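Local coordinates for protein 5-ketofructose reductase (PDB 7COK) that probably catalyses the reduction of 5-ketofructose, as a member of a novel class in the shikimate dehydrogenase family, at residues A[5-18]-A[36-50]. Residues are numbered along the deposited sequence; the frame is centred on the assembly and turned at random.
Sequences GFRSILTGSFSTPC and LDARYINCDVKASGL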
ATOM      1  N   GLY A   5      13.336  -1.808  -9.327  1.00 25.00           N
ATOM      2  CA  GLY A   5      13.844  -2.336  -8.028  1.00 21.56           C
ATOM      3  C   GLY A   5      12.722  -2.558  -7.036  1.00 19.57           C
ATOM      4  O   GLY A   5      12.039  -3.573  -7.096  1.00 20.66           O
ATOM      5  N   PHE A   6      12.517  -1.582  -6.153  1.00 16.54           N
ATOM      6  CA  PHE A   6      11.673  -1.754  -4.973  1.00 15.83           C
ATOM      7  C   PHE A   6      10.415  -0.915  -4.994  1.00 15.58           C
ATOM      8  O   PHE A   6       9.691  -0.863  -3.994  1.00 15.79           O
ATOM      9  CB  PHE A   6      12.493  -1.477  -3.723  1.00 17.67           C
ATOM     10  CG  PHE A   6      13.568  -2.485  -3.506  1.00 18.67           C
ATOM     11  CD1 PHE A   6      13.256  -3.771  -3.061  1.00 19.86           C
ATOM     12  CD2 PHE A   6      14.895  -2.163  -3.782  1.00 20.53           C
ATOM     13  CE1 PHE A   6      14.258  -4.724  -2.880  1.00 21.03           C
ATOM     14  CE2 PHE A   6      15.896  -3.107  -3.603  1.00 21.28           C
ATOM     15  CZ  PHE A   6      15.578  -4.389  -3.156  1.00 20.87           C
ATOM     16  N   ARG A   7      10.136  -0.287  -6.131  1.00 14.77           N
ATOM     17  CA  ARG A   7       8.893   0.442  -6.281  1.00 14.15           C
ATOM     18  C   ARG A   7       7.858  -0.391  -7.017  1.00 14.61           C
ATOM     19  O   ARG A   7       7.926  -0.520  -8.247  1.00 16.14           O
ATOM     20  CB  ARG A   7       9.114   1.758  -6.995  1.00 14.30           C
ATOM     21  CG  ARG A   7       7.831   2.544  -7.092  1.00 15.21           C
ATOM     22  CD  ARG A   7       7.970   3.702  -8.043  1.00 15.21           C
ATOM     23  NE  ARG A   7       6.741   4.484  -8.004  1.00 15.53           N
ATOM     24  CZ  ARG A   7       6.547   5.647  -8.625  1.00 16.26           C
ATOM     25  NH1 ARG A   7       7.503   6.215  -9.349  1.00 16.17           N
ATOM     26  NH2 ARG A   7       5.380   6.270  -8.483  1.00 15.56           N
ATOM     27  N   SER A   8       6.926  -0.966  -6.251  1.00 13.34           N
ATOM     28  CA  SER A   8       5.779  -1.688  -6.827  1.00 13.14           C
ATOM     29  C   SER A   8       4.708  -0.720  -7.301  1.00 12.58           C
ATOM     30  O   SER A   8       4.541   0.348  -6.722  1.00 12.93           O
ATOM     31  CB  SER A   8       5.161  -2.626  -5.788  1.00 12.86           C
ATOM     32  OG  SER A   8       6.133  -3.470  -5.186  1.00 14.24           O
ATOM     33  N   ILE A   9       3.968  -1.107  -8.331  1.00 12.13           N
ATOM     34  CA  ILE A   9       2.787  -0.371  -8.789  1.00 12.28           C
ATOM     35  C   ILE A   9       1.757  -0.504  -7.665  1.00 11.60           C
ATOM     36  O   ILE A   9       1.568  -1.606  -7.114  1.00 11.64           O
ATOM     37  CB  ILE A   9       2.227  -0.961 -10.112  1.00 13.44           C
ATOM     38  CG1 ILE A   9       3.234  -0.831 -11.279  1.00 14.30           C
ATOM     39  CG2 ILE A   9       0.855  -0.354 -10.425  1.00 14.19           C
ATOM     40  CD1 ILE A   9       2.983  -1.728 -12.483  1.00 15.70           C
ATOM     41  N   LEU A  10       1.112   0.612  -7.297  1.00 10.39           N
ATOM     42  CA  LEU A  10       0.179   0.607  -6.175  1.00 10.36           C
ATOM     43  C   LEU A  10      -1.241   0.802  -6.654  1.00  9.69           C
ATOM     44  O   LEU A  10      -1.526   1.688  -7.462  1.00 10.89           O
ATOM     45  CB  LEU A  10       0.538   1.695  -5.158  1.00  9.86           C
ATOM     46  CG  LEU A  10       1.945   1.535  -4.546  1.00 10.11           C
ATOM     47  CD1 LEU A  10       2.271   2.740  -3.681  1.00 11.66           C
ATOM     48  CD2 LEU A  10       2.053   0.220  -3.758  1.00 10.59           C
ATOM     49  N   THR A  11      -2.109  -0.070  -6.157  1.00  9.76           N
ATOM     50  CA  THR A  11      -3.549  -0.028  -6.320  1.00  9.32           C
ATOM     51  C   THR A  11      -4.123  -0.379  -4.942  1.00  9.06           C
ATOM     52  O   THR A  11      -3.363  -0.739  -4.026  1.00  9.32           O
ATOM     53  CB  THR A  11      -4.039  -1.067  -7.371  1.00  9.25           C
ATOM     54  OG1 THR A  11      -3.708  -2.406  -6.953  1.00  9.71           O
ATOM     55  CG2 THR A  11      -3.450  -0.807  -8.749  1.00 10.13           C
ATOM     56  N   GLY A  12      -5.444  -0.269  -4.762  1.00  9.31           N
ATOM     57  CA  GLY A  12      -6.034  -0.747  -3.522  1.00  9.73           C
ATOM     58  C   GLY A  12      -7.495  -0.405  -3.428  1.00 10.19           C
ATOM     59  O   GLY A  12      -8.157  -0.245  -4.456  1.00  9.73           O
ATOM     60  N   SER A  13      -7.969  -0.259  -2.189  1.00 10.84           N
ATOM     61  CA  SER A  13      -9.393  -0.085  -1.919  1.00 11.87           C
ATOM     62  C   SER A  13      -9.649   0.785  -0.706  1.00 11.45           C
ATOM     63  O   SER A  13      -8.881   0.755   0.253  1.00 11.58           O
ATOM     64  CB  SER A  13     -10.027  -1.465  -1.703  1.00 13.57           C
ATOM     65  OG  SER A  13     -11.366  -1.395  -1.227  1.00 16.44           O
ATOM     66  N   PHE A  14     -10.728   1.574  -0.782  1.00 10.62           N
ATOM     67  CA  PHE A  14     -11.207   2.356   0.354  1.00 10.88           C
ATOM     68  C   PHE A  14     -12.612   1.858   0.667  1.00 11.42           C
ATOM     69  O   PHE A  14     -13.490   1.816  -0.201  1.00 12.18           O
ATOM     70  CB  PHE A  14     -11.266   3.844   0.008  1.00 10.98           C
ATOM     71  CG  PHE A  14      -9.975   4.424  -0.480  1.00 10.33           C
ATOM     72  CD1 PHE A  14      -8.719   3.999   0.034  1.00 10.83           C
ATOM     73  CD2 PHE A  14      -9.990   5.464  -1.429  1.00 11.25           C
ATOM     74  CE1 PHE A  14      -7.534   4.575  -0.423  1.00 10.52           C
ATOM     75  CE2 PHE A  14      -8.793   6.032  -1.885  1.00 11.24           C
ATOM     76  CZ  PHE A  14      -7.574   5.599  -1.390  1.00 11.06           C
ATOM     77  N   SER A  15     -12.820   1.447   1.915  1.00 11.36           N
ATOM     78  CA  SER A  15     -14.129   0.974   2.363  1.00 12.78           C
ATOM     79  C   SER A  15     -14.094   0.883   3.877  1.00 12.59           C
ATOM     80  O   SER A  15     -13.023   0.919   4.473  1.00 13.49           O
ATOM     81  CB  SER A  15     -14.452  -0.401   1.761  1.00 13.63           C
ATOM     82  OG  SER A  15     -13.647  -1.412   2.315  1.00 13.90           O
ATOM     83  N   THR A  16     -15.264   0.767   4.491  1.00 13.54           N
ATOM     84  CA  THR A  16     -15.337   0.386   5.897  1.00 14.36           C
ATOM     85  C   THR A  16     -16.645  -0.347   6.177  1.00 14.28           C
ATOM     86  O   THR A  16     -17.707   0.138   5.759  1.00 15.01           O
ATOM     87  CB  THR A  16     -15.114   1.577   6.882  1.00 14.40           C
ATOM     88  OG1 THR A  16     -14.960   1.069   8.208  1.00 14.68           O
ATOM     89  CG2 THR A  16     -16.231   2.620   6.874  1.00 15.02           C
ATOM     90  N   PRO A  17     -16.594  -1.513   6.838  1.00 14.88           N
ATOM     91  CA  PRO A  17     -15.373  -2.244   7.223  1.00 15.96           C
ATOM     92  C   PRO A  17     -14.738  -2.941   6.013  1.00 16.57           C
ATOM     93  O   PRO A  17     -15.402  -3.141   5.007  1.00 18.20           O
ATOM     94  CB  PRO A  17     -15.906  -3.287   8.215  1.00 16.75           C
ATOM     95  CG  PRO A  17     -17.320  -3.517   7.792  1.00 15.66           C
ATOM     96  CD  PRO A  17     -17.819  -2.182   7.328  1.00 15.57           C
ATOM     97  N   CYS A  18     -13.452  -3.261   6.101  1.00 16.10           N
ATOM     98  CA  CYS A  18     -12.765  -3.911   4.981  1.00 15.70           C
ATOM     99  C   CYS A  18     -12.167  -5.287   5.258  1.00 16.20           C
ATOM    100  O   CYS A  18     -11.656  -5.932   4.328  1.00 15.25           O
ATOM    101  CB  CYS A  18     -11.684  -2.986   4.408  1.00 15.97           C
ATOM    102  SG  CYS A  18     -10.214  -2.853   5.421  1.00 17.16           S
ATOM    103  N   LEU A  36       3.654  -9.511 -12.292  1.00 17.21           N
ATOM    104  CA  LEU A  36       3.549  -8.058 -12.259  1.00 17.57           C
ATOM    105  C   LEU A  36       3.922  -7.618 -10.873  1.00 15.63           C
ATOM    106  O   LEU A  36       3.407  -8.159  -9.871  1.00 14.88           O
ATOM    107  CB  LEU A  36       2.113  -7.632 -12.588  1.00 18.47           C
ATOM    108  CG  LEU A  36       1.781  -6.602 -13.670  1.00 22.87           C
ATOM    109  CD1 LEU A  36       0.407  -5.997 -13.373  1.00 23.33           C
ATOM    110  CD2 LEU A  36       2.827  -5.515 -13.811  1.00 22.78           C
ATOM    111  N   ASP A  37       4.845  -6.660 -10.791  1.00 15.00           N
ATOM    112  CA  ASP A  37       5.219  -6.100  -9.502  1.00 15.45           C
ATOM    113  C   ASP A  37       4.210  -5.010  -9.133  1.00 14.72           C
ATOM    114  O   ASP A  37       4.445  -3.814  -9.298  1.00 14.62           O
ATOM    115  CB  ASP A  37       6.651  -5.590  -9.481  1.00 17.26           C
ATOM    116  CG  ASP A  37       7.027  -4.977  -8.141  1.00 18.73           C
ATOM    117  OD1 ASP A  37       6.346  -5.285  -7.125  1.00 18.28           O
ATOM    118  OD2 ASP A  37       7.995  -4.181  -8.097  1.00 20.50           O
ATOM    119  N   ALA A  38       3.069  -5.473  -8.652  1.00 14.58           N
ATOM    120  CA  ALA A  38       1.940  -4.603  -8.305  1.00 12.73           C
ATOM    121  C   ALA A  38       1.372  -5.109  -6.993  1.00 12.22           C
ATOM    122  O   ALA A  38       1.486  -6.296  -6.667  1.00 11.95           O
ATOM    123  CB  ALA A  38       0.877  -4.598  -9.411  1.00 13.00           C
ATOM    124  N   ARG A  39       0.772  -4.192  -6.226  1.00 11.59           N
ATOM    125  CA  ARG A  39       0.186  -4.510  -4.930  1.00 11.51           C
ATOM    126  C   ARG A  39      -1.204  -3.912  -4.868  1.00 10.74           C
ATOM    127  O   ARG A  39      -1.476  -2.903  -5.483  1.00 11.06           O
ATOM    128  CB  ARG A  39       1.043  -3.910  -3.826  1.00 11.78           C
ATOM    129  CG  ARG A  39       2.492  -4.386  -3.839  1.00 12.85           C
ATOM    130  CD  ARG A  39       3.273  -3.812  -2.682  1.00 14.07           C
ATOM    131  NE  ARG A  39       2.939  -4.558  -1.475  1.00 15.62           N
ATOM    132  CZ  ARG A  39       3.539  -4.410  -0.305  1.00 16.43           C
ATOM    133  NH1 ARG A  39       4.514  -3.522  -0.148  1.00 17.53           N
ATOM    134  NH2 ARG A  39       3.143  -5.158   0.705  1.00 18.09           N
ATOM    135  N   TYR A  40      -2.066  -4.540  -4.069  1.00 11.31           N
ATOM    136  CA  TYR A  40      -3.406  -4.049  -3.791  1.00 11.52           C
ATOM    137  C   TYR A  40      -3.476  -3.816  -2.300  1.00 11.26           C
ATOM    138  O   TYR A  40      -3.385  -4.766  -1.505  1.00 12.40           O
ATOM    139  CB  TYR A  40      -4.407  -5.109  -4.206  1.00 11.51           C
ATOM    140  CG  TYR A  40      -5.866  -4.659  -4.179  1.00 11.94           C
ATOM    141  CD1 TYR A  40      -6.602  -4.676  -2.989  1.00 12.29           C
ATOM    142  CD2 TYR A  40      -6.510  -4.255  -5.339  1.00 13.04           C
ATOM    143  CE1 TYR A  40      -7.944  -4.304  -2.969  1.00 12.85           C
ATOM    144  CE2 TYR A  40      -7.848  -3.875  -5.315  1.00 12.88           C
ATOM    145  CZ  TYR A  40      -8.555  -3.919  -4.127  1.00 12.80           C
ATOM    146  OH  TYR A  40      -9.904  -3.549  -4.109  1.00 13.92           O
ATOM    147  N   ILE A  41      -3.690  -2.553  -1.917  1.00 10.72           N
ATOM    148  CA  ILE A  41      -3.705  -2.138  -0.529  1.00 11.41           C
ATOM    149  C   ILE A  41      -5.145  -1.929  -0.030  1.00 10.57           C
ATOM    150  O   ILE A  41      -5.810  -0.958  -0.406  1.00 11.24           O
ATOM    151  CB  ILE A  41      -2.844  -0.852  -0.316  1.00 12.12           C
ATOM    152  CG1 ILE A  41      -1.436  -0.972  -0.973  1.00 12.70           C
ATOM    153  CG2 ILE A  41      -2.772  -0.492   1.156  1.00 13.55           C
ATOM    154  CD1 ILE A  41      -0.627  -2.209  -0.641  1.00 14.27           C
ATOM    155  N   ASN A  42      -5.603  -2.843   0.830  1.00 10.94           N
ATOM    156  CA  ASN A  42      -6.968  -2.833   1.354  1.00 11.20           C
ATOM    157  C   ASN A  42      -7.031  -1.954   2.602  1.00 11.98           C
ATOM    158  O   ASN A  42      -6.517  -2.315   3.675  1.00 12.32           O
ATOM    159  CB  ASN A  42      -7.363  -4.275   1.692  1.00 11.77           C
ATOM    160  CG  ASN A  42      -8.823  -4.413   2.110  1.00 12.64           C
ATOM    161  OD1 ASN A  42      -9.671  -3.662   1.666  1.00 12.87           O
ATOM    162  ND2 ASN A  42      -9.114  -5.419   2.937  1.00 12.02           N
ATOM    163  N   CYS A  43      -7.622  -0.770   2.447  1.00 11.91           N
ATOM    164  CA  CYS A  43      -7.633   0.256   3.508  1.00 12.13           C
ATOM    165  C   CYS A  43      -9.000   0.435   4.133  1.00 11.90           C
ATOM    166  O   CYS A  43     -10.006   0.467   3.439  1.00 11.74           O
ATOM    167  CB  CYS A  43      -7.218   1.606   2.940  1.00 13.03           C
ATOM    168  SG  CYS A  43      -5.593   1.635   2.156  1.00 13.57           S
ATOM    169  N   ASP A  44      -9.008   0.579   5.458  1.00 12.60           N
ATOM    170  CA  ASP A  44     -10.233   0.870   6.137  1.00 13.35           C
ATOM    171  C   ASP A  44     -10.337   2.378   6.284  1.00 13.43           C
ATOM    172  O   ASP A  44      -9.643   2.986   7.099  1.00 14.57           O
ATOM    173  CB  ASP A  44     -10.300   0.158   7.477  1.00 14.41           C
ATOM    174  CG  ASP A  44     -11.696   0.004   7.961  1.00 17.46           C
ATOM    175  OD1 ASP A  44     -12.291   1.030   8.328  1.00 17.66           O
ATOM    176  OD2 ASP A  44     -12.214  -1.125   7.959  1.00 18.93           O
ATOM    177  N   VAL A  45     -11.203   2.970   5.470  1.00 12.49           N
ATOM    178  CA  VAL A  45     -11.295   4.422   5.366  1.00 12.24           C
ATOM    179  C   VAL A  45     -12.690   4.825   5.826  1.00 12.29           C
ATOM    180  O   VAL A  45     -13.690   4.358   5.282  1.00 12.49           O
ATOM    181  CB  VAL A  45     -11.064   4.895   3.904  1.00 11.85           C
ATOM    182  CG1 VAL A  45     -11.306   6.379   3.772  1.00 11.66           C
ATOM    183  CG2 VAL A  45      -9.654   4.570   3.425  1.00 11.80           C
ATOM    184  N   LYS A  46     -12.752   5.690   6.838  1.00 12.92           N
ATOM    185  CA  LYS A  46     -14.038   6.159   7.354  1.00 13.97           C
ATOM    186  C   LYS A  46     -14.618   7.249   6.430  1.00 13.79           C
ATOM    187  O   LYS A  46     -13.904   7.855   5.616  1.00 13.40           O
ATOM    188  CB  LYS A  46     -13.892   6.645   8.809  1.00 14.83           C
ATOM    189  CG  LYS A  46     -13.275   5.621   9.777  1.00 15.67           C
ATOM    190  CD  LYS A  46     -13.936   4.244   9.684  1.00 16.27           C
ATOM    191  CE  LYS A  46     -13.342   3.220  10.650  1.00 17.40           C
ATOM    192  NZ  LYS A  46     -11.920   2.806  10.405  1.00 17.34           N
ATOM    193  N   ALA A  47     -15.921   7.521   6.543  1.00 13.67           N
ATOM    194  CA  ALA A  47     -16.538   8.553   5.675  1.00 14.35           C
ATOM    195  C   ALA A  47     -15.822   9.896   5.787  1.00 13.90           C
ATOM    196  O   ALA A  47     -15.613  10.568   4.774  1.00 13.63           O
ATOM    197  CB  ALA A  47     -18.021   8.720   5.938  1.00 14.92           C
ATOM    198  N   SER A  48     -15.416  10.271   7.007  1.00 14.13           N
ATOM    199  CA  SER A  48     -14.709  11.536   7.199  1.00 14.39           C
ATOM    200  C   SER A  48     -13.279  11.532   6.645  1.00 14.17           C
ATOM    201  O   SER A  48     -12.632  12.580   6.601  1.00 16.39           O
ATOM    202  CB  SER A  48     -14.693  11.954   8.671  1.00 15.44           C
ATOM    203  OG  SER A  48     -14.034  10.981   9.453  1.00 17.44           O
ATOM    204  N   GLY A  49     -12.766  10.351   6.277  1.00 12.76           N
ATOM    205  CA  GLY A  49     -11.429  10.223   5.721  1.00 12.85           C
ATOM    206  C   GLY A  49     -11.375  10.081   4.216  1.00 11.75           C
ATOM    207  O   GLY A  49     -10.293  10.079   3.643  1.00 11.51           O
ATOM    208  N   LEU A  50     -12.528   9.960   3.567  1.00 10.80           N
ATOM    209  CA  LEU A  50     -12.512   9.651   2.129  1.00 11.01           C
ATOM    210  C   LEU A  50     -11.811  10.681   1.265  1.00 11.27           C
ATOM    211  O   LEU A  50     -11.017  10.296   0.414  1.00 11.68           O
ATOM    212  CB  LEU A  50     -13.915   9.369   1.584  1.00 11.07           C
ATOM    213  CG  LEU A  50     -14.044   9.020   0.096  1.00 11.88           C
ATOM    214  CD1 LEU A  50     -13.375   7.686  -0.214  1.00 11.86           C
ATOM    215  CD2 LEU A  50     -15.505   8.967  -0.332  1.00 12.66           C
TER
HETATM  216  O   HOH W   1     -10.992  -1.210   1.511  1.00 12.59           O
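Ile9 and Asp37 begin a parallel backbone ladder, Ile9 N donating to Asp37 O, that continues through Arg39, Thr11, Ile41, Ser13 and Cys43 to the bond from Val45 N to Ser15 O (2.9 Å); the rung from Ser15 N to Cys43 O is weak. Arg39 O is gripped twice, by Thr11 N and by Thr11 OG1 (2.7 Å), the hydroxyl being turned between its own backbone N and carbonyl carbon (chi1 61°). Strands 9-15 and 38-44 are the two arms of a beta-alpha-beta unit linked by helix 23-34, and lie at one edge of the mixed sheet within the chain, strand 38-44 outermost, in the N-terminal, shikimate dehydrogenase-type substrate-binding domain.

On the face shared with Thr11 and Ser13, the Tyr40 ring lies flat over Gly12, whose CA sits 3.8 Å from the ring centroid in a CH-pi contact, while the phenol oxygen is hydrogen-bonded to Asn66 OD1. Replacing Tyr40 by alanine would take away the ring, which is likely to uncover Gly12 CA and leave Asn66 OD1 without its phenol partner. On the reverse face Cys43 CB lies at the edge of the Phe14 ring, and Phe14 CD1 packs against Val45 CG2 (3.6 Å), with helix 50-59 beyond.

Polar side chains tie the ends. Ser8 OG donates a hydrogen bond to Asp37 OD1 (2.7 Å) on the syn side, tilted 26° from the carboxylate plane. Asp44 OD1 takes Thr16 OG1 (2.7 Å) and the ammonium of Lys46 from opposite faces of the carboxylate; Lys46 also pairs with Glu61 of the second subunit. Asn42 ND2 donates to Cys18 O (2.9 Å), which lies in the amide plane of Asn42 while ND2 sits above the carbonyl plane of Cys18; ND2 also bonds to Phe6 O of the second subunit. Asn42 OD1 accepts from a water that also links Ser13 OG, Ser15 OG and Cys43 O.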